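Local atomic coordinates of UDP-N-acetylglucosamine 4,6-dehydratase (Vibrio fischeri, PDB entry 3PVZ), a protein that binds nicotinamide-adenine-dinucleotide and probably acts as a lyase, removing water from the sugar of UDP-N-acetylglucosamine. Residues G42-S46 with I47-V51; T52-I55 with F56-N59; D67-E70 with N71-V74; V77-I80 with R81-G85; A204-D207 with G208-L211. All coordinates share one frame; numbering follows the deposited sequence. Where two conformers were deposited one is given.

How the interactions relate
All five contacts are local and sit at helix ends, three at starts and two at C-terminal ends. Interactions 1 and 2 are buried and share helix 46-56, its start under the dinucleotide and its far end held by charged side chains. Interactions 3, 4 and 5 are partly buried and touch the second subunit; 3 and 4 both use helix 70-83, its start at the cofactor and its end at the C-terminal turn. Near NAD the chemistry is that of backbone amides, a carboxylate and small hydroxyls: interactions 1, 3 and 5 meet through Asp67 on Ala44 and Ser46 on Asp207. Interactions 2 and 4 rely on salt bridges and shared carbonyls, joined by Lys53 with Asp79 and by Phe56 against Ile80 and Arg81.

Interaction 1: G42-S46 with I47-V51; sequences GGAGS and IGQAV. With NAD (nicotinamide-adenine-dinucleotide), chain E.
With CG set beside its own backbone N (chi1 -63°) and the chain extended beyond it, Gln49 reaches back along the helix start to Ala44. There its NE2 gives a 2.9 Å hydrogen bond to Ala44 O, which lies in the amide plane of Gln49, whereas the nitrogen stands above the carbonyl plane of Ala44. A second, straighter bond ties the same two parts of the chain: Gln49 N meets Gly45 O at 2.8 Å, the first turn of helix 46-56. This is the glycine-rich turn of a Rossmann fold, with Gly43, Gly45 and Gly48 in the GxGxxG pattern. Glycine suits two tight places here: Gly45 lies against the NAD ribose and Gly48 against Gly42 O, where the backbone passes with no side chain between, Gly48 CA approaching Gly42 O at 3.4 Å in a CA-H...O contact. The helix start offers its amides to the diphosphate, one to each phosphate, since Ser46 N binds NAD O2A at 3.0 Å and Ile47 N binds NAD O2N at 2.7 Å. Ser46 turns OG to Asp207 N of the loop 204-207, while Ile47 lays CD1 3.2 Å from NAD O4D, an apolar branch beside the nicotinamide ribose.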
# COMPACT_ATOMS: atom_id res chain seq x y z
N GLY A 42 -6.31 -7.06 -4.92
CA GLY A 42 -4.90 -6.77 -4.78
C GLY A 42 -4.23 -6.69 -6.12
O GLY A 42 -3.01 -6.98 -6.27
N GLY A 43 -5.00 -6.25 -7.10
CA GLY A 43 -4.52 -6.27 -8.46
C GLY A 43 -3.53 -5.18 -8.78
O GLY A 43 -3.04 -5.20 -9.86
N ALA A 44 -3.30 -4.20 -7.91
CA ALA A 44 -2.20 -3.22 -8.11
C ALA A 44 -0.87 -3.69 -7.51
O ALA A 44 0.12 -2.99 -7.58
CB ALA A 44 -2.56 -1.84 -7.55
N GLY A 45 -0.86 -4.86 -6.91
CA GLY A 45 0.32 -5.35 -6.22
C GLY A 45 1.21 -6.03 -7.23
O GLY A 45 0.88 -6.11 -8.42
N SER A 46 2.34 -6.57 -6.77
CA SER A 46 3.32 -7.13 -7.70
C SER A 46 2.80 -8.34 -8.43
O SER A 46 2.81 -8.33 -9.67
CB SER A 46 4.65 -7.42 -7.00
OG SER A 46 5.31 -6.17 -6.75
N ILE A 47 2.33 -9.38 -7.75
CA ILE A 47 1.73 -10.48 -8.50
C ILE A 47 0.35 -10.08 -9.13
O ILE A 47 0.04 -10.43 -10.30
CB ILE A 47 1.61 -11.73 -7.66
CG1 ILE A 47 3.01 -12.14 -7.13
CG2 ILE A 47 1.02 -12.82 -8.55
CD1 ILE A 47 3.10 -13.13 -5.91
N GLY A 48 -0.41 -9.25 -8.41
CA GLY A 48 -1.69 -8.76 -8.91
C GLY A 48 -1.60 -8.14 -10.28
O GLY A 48 -2.35 -8.45 -11.17
N GLN A 49 -0.70 -7.20 -10.44
CA GLN A 49 -0.56 -6.56 -11.73
C GLN A 49 -0.16 -7.57 -12.77
O GLN A 49 -0.61 -7.49 -13.89
CB GLN A 49 0.47 -5.46 -11.67
CG GLN A 49 0.14 -4.33 -10.74
CD GLN A 49 1.00 -3.05 -11.06
OE1 GLN A 49 1.57 -2.96 -12.12
NE2 GLN A 49 1.05 -2.10 -10.13
N ALA A 50 0.70 -8.50 -12.42
CA ALA A 50 1.21 -9.40 -13.43
C ALA A 50 0.09 -10.25 -13.96
O ALA A 50 0.01 -10.47 -15.16
CB ALA A 50 2.37 -10.27 -12.92
N VAL A 51 -0.77 -10.73 -13.06
CA VAL A 51 -1.82 -11.63 -13.52
C VAL A 51 -2.91 -10.80 -14.25
O VAL A 51 -3.55 -11.29 -15.19
CB VAL A 51 -2.40 -12.43 -12.39
CG1 VAL A 51 -3.20 -11.50 -11.44
CG2 VAL A 51 -3.27 -13.58 -12.99
PA NAD E . 2.25 -6.94 -2.73
O1A NAD E . 2.56 -6.21 -1.47
O2A NAD E . 2.99 -6.33 -3.88
O5B NAD E . 0.76 -6.66 -3.22
C5B NAD E . -0.28 -6.93 -2.25
C4B NAD E . -1.43 -6.04 -2.74
O4B NAD E . -2.59 -6.17 -1.93
C3B NAD E . -1.00 -4.54 -2.69
O3B NAD E . -1.21 -3.91 -3.94
C2B NAD E . -1.90 -3.96 -1.58
O2B NAD E . -2.15 -2.57 -1.69
C1B NAD E . -3.13 -4.88 -1.79
N9A NAD E . -3.98 -4.89 -0.61
C8A NAD E . -3.62 -5.18 0.65
N7A NAD E . -4.62 -5.04 1.46
C5A NAD E . -5.71 -4.73 0.70
C6A NAD E . -7.05 -4.45 0.97
N6A NAD E . -7.46 -4.57 2.28
N1A NAD E . -7.88 -4.13 -0.01
C2A NAD E . -7.45 -4.04 -1.26
N3A NAD E . -6.20 -4.27 -1.56
C4A NAD E . -5.32 -4.61 -0.63
O3 NAD E . 2.54 -8.51 -2.51
PN NAD E . 2.88 -9.44 -3.80
O1N NAD E . 4.39 -9.58 -3.95
O2N NAD E . 2.23 -9.16 -5.09
O5D NAD E . 2.48 -10.91 -3.16
C5D NAD E . 1.08 -11.13 -3.21
C4D NAD E . 0.77 -12.48 -2.56
O4D NAD E . 1.73 -13.49 -3.00
C3D NAD E . 0.95 -12.39 -1.02
O3D NAD E . 0.11 -13.32 -0.30
C2D NAD E . 2.40 -12.87 -0.82
O2D NAD E . 2.62 -13.39 0.50
C1D NAD E . 2.48 -13.99 -1.86
N1N NAD E . 3.87 -14.32 -2.21
C2N NAD E . 4.64 -13.37 -2.75
C3N NAD E . 5.94 -13.63 -3.12
C7N NAD E . 6.81 -12.59 -3.69
O7N NAD E . 7.98 -12.91 -3.90
N7N NAD E . 6.39 -11.34 -3.94
C4N NAD E . 6.47 -14.93 -2.91
C5N NAD E . 5.64 -15.89 -2.36
C6N NAD E . 4.33 -15.56 -2.01

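Interaction 2: T52-I55 with F56-N59; sequences TKEI and FKRN
Helix 46-56 runs out here through two i to i+4 backbone bonds, Phe56 N to Thr52 O at 2.8 Å and Lys57 N to Lys53 O at 3.0 Å, before Arg58 N turns to Ile55 O and a type I turn carries the chain from Phe56 to Asn59. On one flank Glu54 faces two cations. Its chain is bent at chi2 (-61°), which brings the carboxylate alongside Lys57 and Arg58, all pointing the same way. Glu54 OE2 takes Lys57 NZ at 2.8 Å and Glu54 OE1 takes Arg58 NH1 at 2.9 Å, and both nitrogens stand above the carboxylate plane. Seen from the arginine the second bond is nearly straight, and OE1 lies in the guanidinium plane although the two flat groups are turned 57° apart. NH1 also gives a hydrogen bond to Glu54 O at 3.0 Å, so this one nitrogen grips both the backbone and the side chain of the same residue.

The result is a salt-bridge network at the C-terminal end of the first helix of the Rossmann fold, where positive side chains would be favourably placed by the helix dipole. Arg58 is suited to the place by its many N-H groups: NE goes on to Glu26 in a further salt bridge. Lys53 NZ makes a salt bridge with Asp79 on helix 70-83. On the inner flank Phe56, with CG anti to its backbone N (chi1 -169°), leads its ring away to an edge-to-face contact with Phe91, and Ile55 rests on Leu63 of strand 62-66.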
# COMPACT_ATOMS: atom_id res chain seq x y z
N THR A 52 -3.05 -9.53 -13.87
CA THR A 52 -4.02 -8.63 -14.52
C THR A 52 -3.62 -8.39 -15.98
O THR A 52 -4.43 -8.45 -16.89
CB THR A 52 -4.12 -7.25 -13.78
OG1 THR A 52 -4.59 -7.44 -12.44
CG2 THR A 52 -5.11 -6.30 -14.51
N LYS A 53 -2.32 -8.22 -16.19
CA LYS A 53 -1.78 -8.09 -17.54
C LYS A 53 -1.95 -9.42 -18.29
O LYS A 53 -2.45 -9.41 -19.40
CB LYS A 53 -0.34 -7.69 -17.49
CG LYS A 53 -0.20 -6.31 -16.90
CD LYS A 53 1.08 -5.66 -17.26
CE LYS A 53 2.22 -6.26 -16.51
NZ LYS A 53 3.49 -5.52 -16.86
N GLU A 54 -1.64 -10.55 -17.68
CA GLU A 54 -1.89 -11.80 -18.36
C GLU A 54 -3.32 -11.95 -18.82
O GLU A 54 -3.56 -12.52 -19.87
CB GLU A 54 -1.48 -13.02 -17.53
CG GLU A 54 -0.01 -13.14 -17.33
CD GLU A 54 0.74 -13.28 -18.63
OE1 GLU A 54 0.48 -14.26 -19.34
OE2 GLU A 54 1.64 -12.46 -18.92
N ILE A 55 -4.26 -11.44 -18.08
CA ILE A 55 -5.66 -11.52 -18.45
C ILE A 55 -5.94 -10.50 -19.56
O ILE A 55 -6.48 -10.82 -20.63
CB ILE A 55 -6.61 -11.29 -17.20
CG1 ILE A 55 -6.35 -12.35 -16.15
CG2 ILE A 55 -8.09 -11.21 -17.65
CD1 ILE A 55 -7.23 -12.22 -14.81
N PHE A 56 -5.54 -9.26 -19.31
CA PHE A 56 -5.85 -8.18 -20.22
C PHE A 56 -5.40 -8.45 -21.68
O PHE A 56 -6.12 -8.14 -22.62
CB PHE A 56 -5.20 -6.89 -19.72
CG PHE A 56 -5.67 -5.67 -20.44
CD1 PHE A 56 -5.11 -5.31 -21.63
CD2 PHE A 56 -6.72 -4.91 -19.96
CE1 PHE A 56 -5.56 -4.21 -22.33
CE2 PHE A 56 -7.17 -3.77 -20.65
CZ PHE A 56 -6.56 -3.44 -21.84
N LYS A 57 -4.20 -9.00 -21.86
CA LYS A 57 -3.63 -9.20 -23.19
C LYS A 57 -4.37 -10.30 -23.96
O LYS A 57 -4.19 -10.44 -25.17
CB LYS A 57 -2.13 -9.54 -23.07
CG LYS A 57 -1.78 -10.87 -22.43
CD LYS A 57 -0.30 -11.29 -22.61
CE LYS A 57 0.60 -10.76 -21.51
NZ LYS A 57 2.01 -11.41 -21.50
N ARG A 58 -5.17 -11.10 -23.24
CA ARG A 58 -5.99 -12.15 -23.87
C ARG A 58 -7.46 -11.73 -24.05
O ARG A 58 -8.36 -12.59 -24.21
CB ARG A 58 -5.89 -13.41 -23.04
CG ARG A 58 -4.47 -14.04 -23.17
CD ARG A 58 -4.33 -15.26 -22.39
NE ARG A 58 -3.03 -15.88 -22.61
CZ ARG A 58 -1.91 -15.62 -21.89
NH1 ARG A 58 -1.89 -14.74 -20.88
NH2 ARG A 58 -0.78 -16.24 -22.20
N ASN A 59 -7.68 -10.42 -23.96
CA ASN A 59 -8.91 -9.74 -24.38
C ASN A 59 -10.18 -10.22 -23.67
O ASN A 59 -11.05 -10.76 -24.30
CB ASN A 59 -9.05 -9.88 -25.88
CG ASN A 59 -10.23 -9.14 -26.42
OD1 ASN A 59 -10.54 -8.03 -25.98
ND2 ASN A 59 -10.97 -9.79 -27.33
O HOH W 1 1.84 -15.08 -21.20

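Interaction 3: D67-E70 with N71-V74; sequences DISE and NNMV. With NAD (nicotinamide-adenine-dinucleotide), chain E.
Ser69 brings its hydroxyl over the first turn of helix 70-83, where OG accepts the backbone N-H of Asn72 at 2.9 Å while lying beside the Asn72 side chain. This is an N-cap, and serine suits it because its short arm, with OG anti to the backbone N (chi1 170°), can satisfy an amide of the first turn, which has no preceding helical carbonyl to bind. The helix itself starts with Met73 N on Ser69 O and continues with Val74 N on Glu70 O.

Just before the cap, Asp67 comes directly after the second strand of the Rossmann fold, 62-66, the usual place for an acid that holds the adenosine ribose of NAD. Its carboxylate takes both hydroxyls: NAD O2B gives to Asp67 OD1 at 2.7 Å and NAD O3B to Asp67 OD2 at 2.6 Å. OD1 also accepts Ser69 N at 2.8 Å through its anti lone pair, an Asx turn that fixes the rotation of the carboxylate, while OD2 receives Ala44 N from the glycine-rich turn. Ile68 lies against the adenosine, CG2 at the adenine and CG1 by the ribose O2B.

Facing the second subunit, Glu70 sends its oxygens to Ser127, His124 and Lys123 there, and Asn71 binds the other NAD. From the inner side of the helix the bent chain of Met73, a selenomethionine, returns to the strand end, its CE 3.9 Å from Asp67 CB.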
# COMPACT_ATOMS: atom_id res chain seq x y z
N ASP A 67 -7.81 -2.44 -5.43
CA ASP A 67 -6.63 -2.38 -4.58
C ASP A 67 -6.67 -1.07 -3.85
O ASP A 67 -7.21 -0.09 -4.35
CB ASP A 67 -5.35 -2.42 -5.45
CG ASP A 67 -4.13 -2.76 -4.66
OD1 ASP A 67 -3.64 -1.92 -3.85
OD2 ASP A 67 -3.61 -3.87 -4.93
N ILE A 68 -6.09 -1.03 -2.66
CA ILE A 68 -6.14 0.19 -1.89
C ILE A 68 -5.19 1.21 -2.43
O ILE A 68 -5.42 2.37 -2.22
CB ILE A 68 -5.87 0.00 -0.38
CG1 ILE A 68 -4.65 -0.87 -0.14
CG2 ILE A 68 -7.04 -0.62 0.30
CD1 ILE A 68 -4.26 -0.94 1.30
N SER A 69 -4.16 0.80 -3.18
CA SER A 69 -3.19 1.77 -3.68
C SER A 69 -3.69 2.45 -4.97
O SER A 69 -3.63 1.85 -6.02
CB SER A 69 -1.81 1.10 -3.90
OG SER A 69 -0.95 1.99 -4.60
N GLU A 70 -4.14 3.71 -4.88
CA GLU A 70 -4.53 4.47 -6.10
C GLU A 70 -3.33 4.79 -6.92
O GLU A 70 -3.42 4.78 -8.17
CB GLU A 70 -5.33 5.75 -5.81
CG GLU A 70 -4.81 6.63 -4.70
CD GLU A 70 -5.35 8.06 -4.73
OE1 GLU A 70 -6.36 8.36 -5.40
OE2 GLU A 70 -4.75 8.92 -4.03
N ASN A 71 -2.20 5.08 -6.25
CA ASN A 71 -0.93 5.33 -6.97
C ASN A 71 -0.44 4.16 -7.81
O ASN A 71 -0.11 4.35 -8.94
CB ASN A 71 0.20 5.81 -6.05
CG ASN A 71 -0.13 7.14 -5.38
OD1 ASN A 71 -0.91 7.92 -5.91
ND2 ASN A 71 0.43 7.39 -4.19
N ASN A 72 -0.38 2.96 -7.27
CA ASN A 72 0.05 1.79 -8.06
C ASN A 72 -0.97 1.38 -9.12
O ASN A 72 -0.63 0.90 -10.20
CB ASN A 72 0.44 0.63 -7.12
CG ASN A 72 1.65 0.99 -6.30
OD1 ASN A 72 2.45 1.79 -6.75
ND2 ASN A 72 1.77 0.46 -5.11
N MSE A 73 -2.24 1.64 -8.84
CA MSE A 73 -3.23 1.46 -9.90
C MSE A 73 -2.98 2.37 -11.14
O MSE A 73 -3.09 1.94 -12.30
CB MSE A 73 -4.63 1.69 -9.35
CG MSE A 73 -5.65 1.20 -10.26
SE MSE A 73 -5.85 -0.71 -10.03
CE MSE A 73 -6.97 -0.58 -8.45
N VAL A 74 -2.64 3.63 -10.91
CA VAL A 74 -2.31 4.51 -12.01
C VAL A 74 -1.15 3.92 -12.81
O VAL A 74 -1.19 3.89 -14.05
CB VAL A 74 -1.99 5.99 -11.54
CG1 VAL A 74 -1.42 6.80 -12.68
CG2 VAL A 74 -3.22 6.66 -11.00
PA NAD E . 2.25 -6.94 -2.73
O1A NAD E . 2.56 -6.21 -1.47
O2A NAD E . 2.99 -6.33 -3.88
O5B NAD E . 0.76 -6.66 -3.22
C5B NAD E . -0.28 -6.93 -2.25
C4B NAD E . -1.43 -6.04 -2.74
O4B NAD E . -2.59 -6.17 -1.93
C3B NAD E . -1.00 -4.54 -2.69
O3B NAD E . -1.21 -3.91 -3.94
C2B NAD E . -1.90 -3.96 -1.58
O2B NAD E . -2.15 -2.57 -1.69
C1B NAD E . -3.13 -4.88 -1.79
N9A NAD E . -3.98 -4.89 -0.61
C8A NAD E . -3.62 -5.18 0.65
N7A NAD E . -4.62 -5.04 1.46
C5A NAD E . -5.71 -4.73 0.70
C6A NAD E . -7.05 -4.45 0.97
N6A NAD E . -7.46 -4.57 2.28
N1A NAD E . -7.88 -4.13 -0.01
C2A NAD E . -7.45 -4.04 -1.26
N3A NAD E . -6.20 -4.27 -1.56
C4A NAD E . -5.32 -4.61 -0.63
O3 NAD E . 2.54 -8.51 -2.51
PN NAD E . 2.88 -9.44 -3.80
O1N NAD E . 4.39 -9.58 -3.95
O2N NAD E . 2.23 -9.16 -5.09
O5D NAD E . 2.48 -10.91 -3.16
C5D NAD E . 1.08 -11.13 -3.21
C4D NAD E . 0.77 -12.48 -2.56
O4D NAD E . 1.73 -13.49 -3.00
C3D NAD E . 0.95 -12.39 -1.02
O3D NAD E . 0.11 -13.32 -0.30
C2D NAD E . 2.40 -12.87 -0.82
O2D NAD E . 2.62 -13.39 0.50
C1D NAD E . 2.48 -13.99 -1.86
N1N NAD E . 3.87 -14.32 -2.21
C2N NAD E . 4.64 -13.37 -2.75
C3N NAD E . 5.94 -13.63 -3.12
C7N NAD E . 6.81 -12.59 -3.69
O7N NAD E . 7.98 -12.91 -3.90
N7N NAD E . 6.39 -11.34 -3.94
C4N NAD E . 6.47 -14.93 -2.91
C5N NAD E . 5.64 -15.89 -2.36
C6N NAD E . 4.33 -15.56 -2.01

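Interaction 4: V77-I80 with R81-G85; sequences VRDI and RSSFG
The guanidinium of Arg81 holds Gly85 O at its edge, in its own plane, while Val77 CG1 and Ile80 CG2 approach it obliquely; the Phe84 ring has Ser83 CB over the centre of one face, 3.6 Å above its plane. Arg81 grips that single oxygen side-on with two nitrogens, Arg81 NE at 3.2 Å and Arg81 NH1 at 2.9 Å from Gly85 O. Bends at chi2 (-85°) and chi3 (78°) turn the long chain toward the C-terminal end of the helix, to the loop, its CG 4.0 Å from Val77 CG1.

The serines suit a helix end because a short hydroxyl can bond its own helix. Ser82 OG shares Arg78 O with Ser82 N, and Ser83 OG donates to Asp79 O at 3.0 Å, which Ser83 N also binds; in both cases the two donors come from opposite faces of the carbonyl plane. Ile80 O likewise accepts twice, from Phe84 N at 2.8 Å and from Gly85 N at 3.1 Å. Gly85 has a positive phi that suits glycine as the chain leaves the helix. Asp79 turns to Gln222 of the second subunit. The whole is the C-terminal end of the helix in a Rossmann beta-alpha-beta unit, between strands 62-66 and 90-94.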
# COMPACT_ATOMS: atom_id res chain seq x y z
N VAL A 77 -2.46 0.86 -14.96
CA VAL A 77 -3.16 1.33 -16.17
C VAL A 77 -2.17 1.92 -17.22
O VAL A 77 -2.25 1.57 -18.38
CB VAL A 77 -4.22 2.35 -15.83
CG1 VAL A 77 -5.02 2.73 -17.07
CG2 VAL A 77 -5.14 1.81 -14.75
N ARG A 78 -1.22 2.77 -16.81
CA ARG A 78 -0.25 3.33 -17.76
C ARG A 78 0.57 2.22 -18.45
O ARG A 78 0.72 2.23 -19.64
CB ARG A 78 0.64 4.38 -17.09
CG ARG A 78 -0.17 5.63 -16.70
CD ARG A 78 0.67 6.85 -16.21
NE ARG A 78 -0.20 7.85 -15.57
CZ ARG A 78 -1.04 8.68 -16.21
NH1 ARG A 78 -1.12 8.70 -17.54
NH2 ARG A 78 -1.78 9.53 -15.50
N ASP A 79 1.06 1.27 -17.70
CA ASP A 79 1.72 0.11 -18.25
C ASP A 79 0.82 -0.69 -19.24
O ASP A 79 1.24 -1.13 -20.32
CB ASP A 79 2.07 -0.78 -17.04
CG ASP A 79 3.05 -1.86 -17.35
OD1 ASP A 79 3.50 -1.97 -18.52
OD2 ASP A 79 3.38 -2.60 -16.40
N ILE A 80 -0.43 -0.90 -18.86
CA ILE A 80 -1.35 -1.62 -19.72
C ILE A 80 -1.59 -0.81 -21.00
O ILE A 80 -1.61 -1.37 -22.09
CB ILE A 80 -2.70 -1.90 -19.04
CG1 ILE A 80 -2.56 -3.13 -18.14
CG2 ILE A 80 -3.81 -2.12 -20.09
CD1 ILE A 80 -3.70 -3.32 -17.19
N ARG A 81 -1.76 0.50 -20.87
CA ARG A 81 -2.01 1.32 -22.05
C ARG A 81 -0.85 1.25 -23.03
O ARG A 81 -1.06 1.10 -24.21
CB ARG A 81 -2.32 2.79 -21.71
CG ARG A 81 -3.51 2.99 -20.72
CD ARG A 81 -4.93 3.04 -21.31
NE ARG A 81 -5.48 1.73 -21.65
CZ ARG A 81 -6.61 1.18 -21.17
NH1 ARG A 81 -6.97 -0.03 -21.60
NH2 ARG A 81 -7.40 1.82 -20.31
N SER A 82 0.38 1.31 -22.54
CA SER A 82 1.50 1.33 -23.47
C SER A 82 1.89 -0.06 -23.97
O SER A 82 2.32 -0.22 -25.09
CB SER A 82 2.70 2.09 -22.89
OG SER A 82 3.04 1.64 -21.60
N SER A 83 1.70 -1.08 -23.15
CA SER A 83 1.95 -2.44 -23.59
C SER A 83 0.88 -2.97 -24.55
O SER A 83 1.23 -3.58 -25.54
CB SER A 83 2.05 -3.40 -22.41
OG SER A 83 3.17 -3.07 -21.62
N PHE A 84 -0.40 -2.76 -24.23
CA PHE A 84 -1.48 -3.49 -24.91
C PHE A 84 -2.51 -2.63 -25.54
O PHE A 84 -3.20 -3.05 -26.46
CB PHE A 84 -2.15 -4.46 -23.95
CG PHE A 84 -1.19 -5.30 -23.14
CD1 PHE A 84 -0.17 -6.00 -23.77
CD2 PHE A 84 -1.35 -5.43 -21.76
CE1 PHE A 84 0.71 -6.80 -23.03
CE2 PHE A 84 -0.47 -6.22 -20.99
CZ PHE A 84 0.55 -6.90 -21.61
N GLY A 85 -2.67 -1.41 -25.05
CA GLY A 85 -3.68 -0.52 -25.61
C GLY A 85 -5.03 -0.75 -24.92
O GLY A 85 -5.12 -0.72 -23.70

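Interaction 5: A204-D207 with G208-L211; sequences AFSD and GSLL. With NAD (nicotinamide-adenine-dinucleotide), chain E.
A type II turn from Ser206 to Ser209 leads from the nicotinamide end of the NAD site into helix 210-219. Ser206 O is the acceptor at its closure and takes two bonds from one residue: Ser209 OG reaches it at 2.7 Å in the carbonyl plane, and Ser209 N at 3.1 Å, tilted from that plane. Ser209 OG stands between its backbone N and carbonyl carbon (chi1 75°), and from there the same hydroxyl also caps His212 N, so serine serves the turn and the N-cap together. Gly208 suits the third place of the turn, since its positive phi would press a side chain against Asp207 O.

On the two sides of the turn apolar side chains meet. Leu211 CD2 lies over one face of the Phe205 ring, 3.7 Å from its centroid and displaced toward the rim, a CH-pi contact in which the two side chains cross at about a right angle. Ala204 CB meets the same methyl, Leu211 CD2, at 3.9 Å, and Phe270 and Ile273 of helix 270-280 also touch Leu211.

Toward the cofactor, Ser206 OG accepts NAD N7N at 3.0 Å in a nearly straight bond, while Asp207 O bonds to Lys123 NZ. The second subunit adds Arg78, bound to Ser209 O. A serine receiving the carboxamide is thus part of the nicotinamide pocket of this NAD-binding Rossmann-type enzyme.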
# COMPACT_ATOMS: atom_id res chain seq x y z
N ALA A 204 11.10 -11.79 -8.62
CA ALA A 204 12.21 -10.79 -8.67
C ALA A 204 11.65 -9.38 -8.75
O ALA A 204 10.81 -9.09 -9.57
CB ALA A 204 13.14 -11.05 -9.84
N PHE A 205 12.12 -8.53 -7.86
CA PHE A 205 11.81 -7.12 -7.85
C PHE A 205 10.39 -6.81 -7.40
O PHE A 205 9.98 -5.66 -7.44
CB PHE A 205 12.19 -6.42 -9.17
CG PHE A 205 13.67 -6.45 -9.42
CD1 PHE A 205 14.26 -7.49 -10.14
CD2 PHE A 205 14.50 -5.49 -8.85
CE1 PHE A 205 15.66 -7.55 -10.33
CE2 PHE A 205 15.88 -5.54 -9.03
CZ PHE A 205 16.46 -6.57 -9.77
N SER A 206 9.68 -7.81 -6.89
CA SER A 206 8.36 -7.53 -6.34
C SER A 206 8.48 -6.40 -5.30
O SER A 206 9.52 -6.24 -4.63
CB SER A 206 7.71 -8.79 -5.79
OG SER A 206 8.37 -9.27 -4.66
N ASP A 207 7.44 -5.59 -5.25
CA ASP A 207 7.34 -4.46 -4.34
C ASP A 207 7.65 -4.86 -2.90
O ASP A 207 7.21 -5.90 -2.44
CB ASP A 207 5.92 -3.86 -4.40
CG ASP A 207 5.85 -2.40 -3.90
OD1 ASP A 207 6.92 -1.78 -3.66
OD2 ASP A 207 4.72 -1.85 -3.78
N GLY A 208 8.38 -4.02 -2.19
CA GLY A 208 8.75 -4.34 -0.83
C GLY A 208 9.92 -5.33 -0.64
O GLY A 208 10.40 -5.48 0.47
N SER A 209 10.35 -6.01 -1.70
CA SER A 209 11.43 -7.00 -1.62
C SER A 209 12.79 -6.31 -1.54
O SER A 209 12.95 -5.14 -1.92
CB SER A 209 11.41 -7.88 -2.85
OG SER A 209 11.95 -7.21 -4.01
N LEU A 210 13.78 -7.06 -1.08
CA LEU A 210 15.16 -6.60 -1.09
C LEU A 210 15.59 -6.10 -2.47
O LEU A 210 16.24 -5.08 -2.59
CB LEU A 210 16.09 -7.70 -0.60
CG LEU A 210 16.69 -7.60 0.79
CD1 LEU A 210 17.79 -8.71 0.95
CD2 LEU A 210 17.30 -6.19 1.06
N LEU A 211 15.21 -6.83 -3.50
CA LEU A 211 15.57 -6.47 -4.86
C LEU A 211 14.94 -5.15 -5.24
O LEU A 211 15.57 -4.32 -5.87
CB LEU A 211 15.14 -7.55 -5.84
CG LEU A 211 16.22 -8.53 -6.29
CD1 LEU A 211 16.82 -9.37 -5.13
CD2 LEU A 211 15.63 -9.42 -7.36
PA NAD E . 2.25 -6.94 -2.73
O1A NAD E . 2.56 -6.21 -1.47
O2A NAD E . 2.99 -6.33 -3.88
O5B NAD E . 0.76 -6.66 -3.22
C5B NAD E . -0.28 -6.93 -2.25
C4B NAD E . -1.43 -6.04 -2.74
O4B NAD E . -2.59 -6.17 -1.93
C3B NAD E . -1.00 -4.54 -2.69
O3B NAD E . -1.21 -3.91 -3.94
C2B NAD E . -1.90 -3.96 -1.58
O2B NAD E . -2.15 -2.57 -1.69
C1B NAD E . -3.13 -4.88 -1.79
N9A NAD E . -3.98 -4.89 -0.61
C8A NAD E . -3.62 -5.18 0.65
N7A NAD E . -4.62 -5.04 1.46
C5A NAD E . -5.71 -4.73 0.70
C6A NAD E . -7.05 -4.45 0.97
N6A NAD E . -7.46 -4.57 2.28
N1A NAD E . -7.88 -4.13 -0.01
C2A NAD E . -7.45 -4.04 -1.26
N3A NAD E . -6.20 -4.27 -1.56
C4A NAD E . -5.32 -4.61 -0.63
O3 NAD E . 2.54 -8.51 -2.51
PN NAD E . 2.88 -9.44 -3.80
O1N NAD E . 4.39 -9.58 -3.95
O2N NAD E . 2.23 -9.16 -5.09
O5D NAD E . 2.48 -10.91 -3.16
C5D NAD E . 1.08 -11.13 -3.21
C4D NAD E . 0.77 -12.48 -2.56
O4D NAD E . 1.73 -13.49 -3.00
C3D NAD E . 0.95 -12.39 -1.02
O3D NAD E . 0.11 -13.32 -0.30
C2D NAD E . 2.40 -12.87 -0.82
O2D NAD E . 2.62 -13.39 0.50
C1D NAD E . 2.48 -13.99 -1.86
N1N NAD E . 3.87 -14.32 -2.21
C2N NAD E . 4.64 -13.37 -2.75
C3N NAD E . 5.94 -13.63 -3.12
C7N NAD E . 6.81 -12.59 -3.69
O7N NAD E . 7.98 -12.91 -3.90
N7N NAD E . 6.39 -11.34 -3.94
C4N NAD E . 6.47 -14.93 -2.91
C5N NAD E . 5.64 -15.89 -2.36
C6N NAD E . 4.33 -15.56 -2.01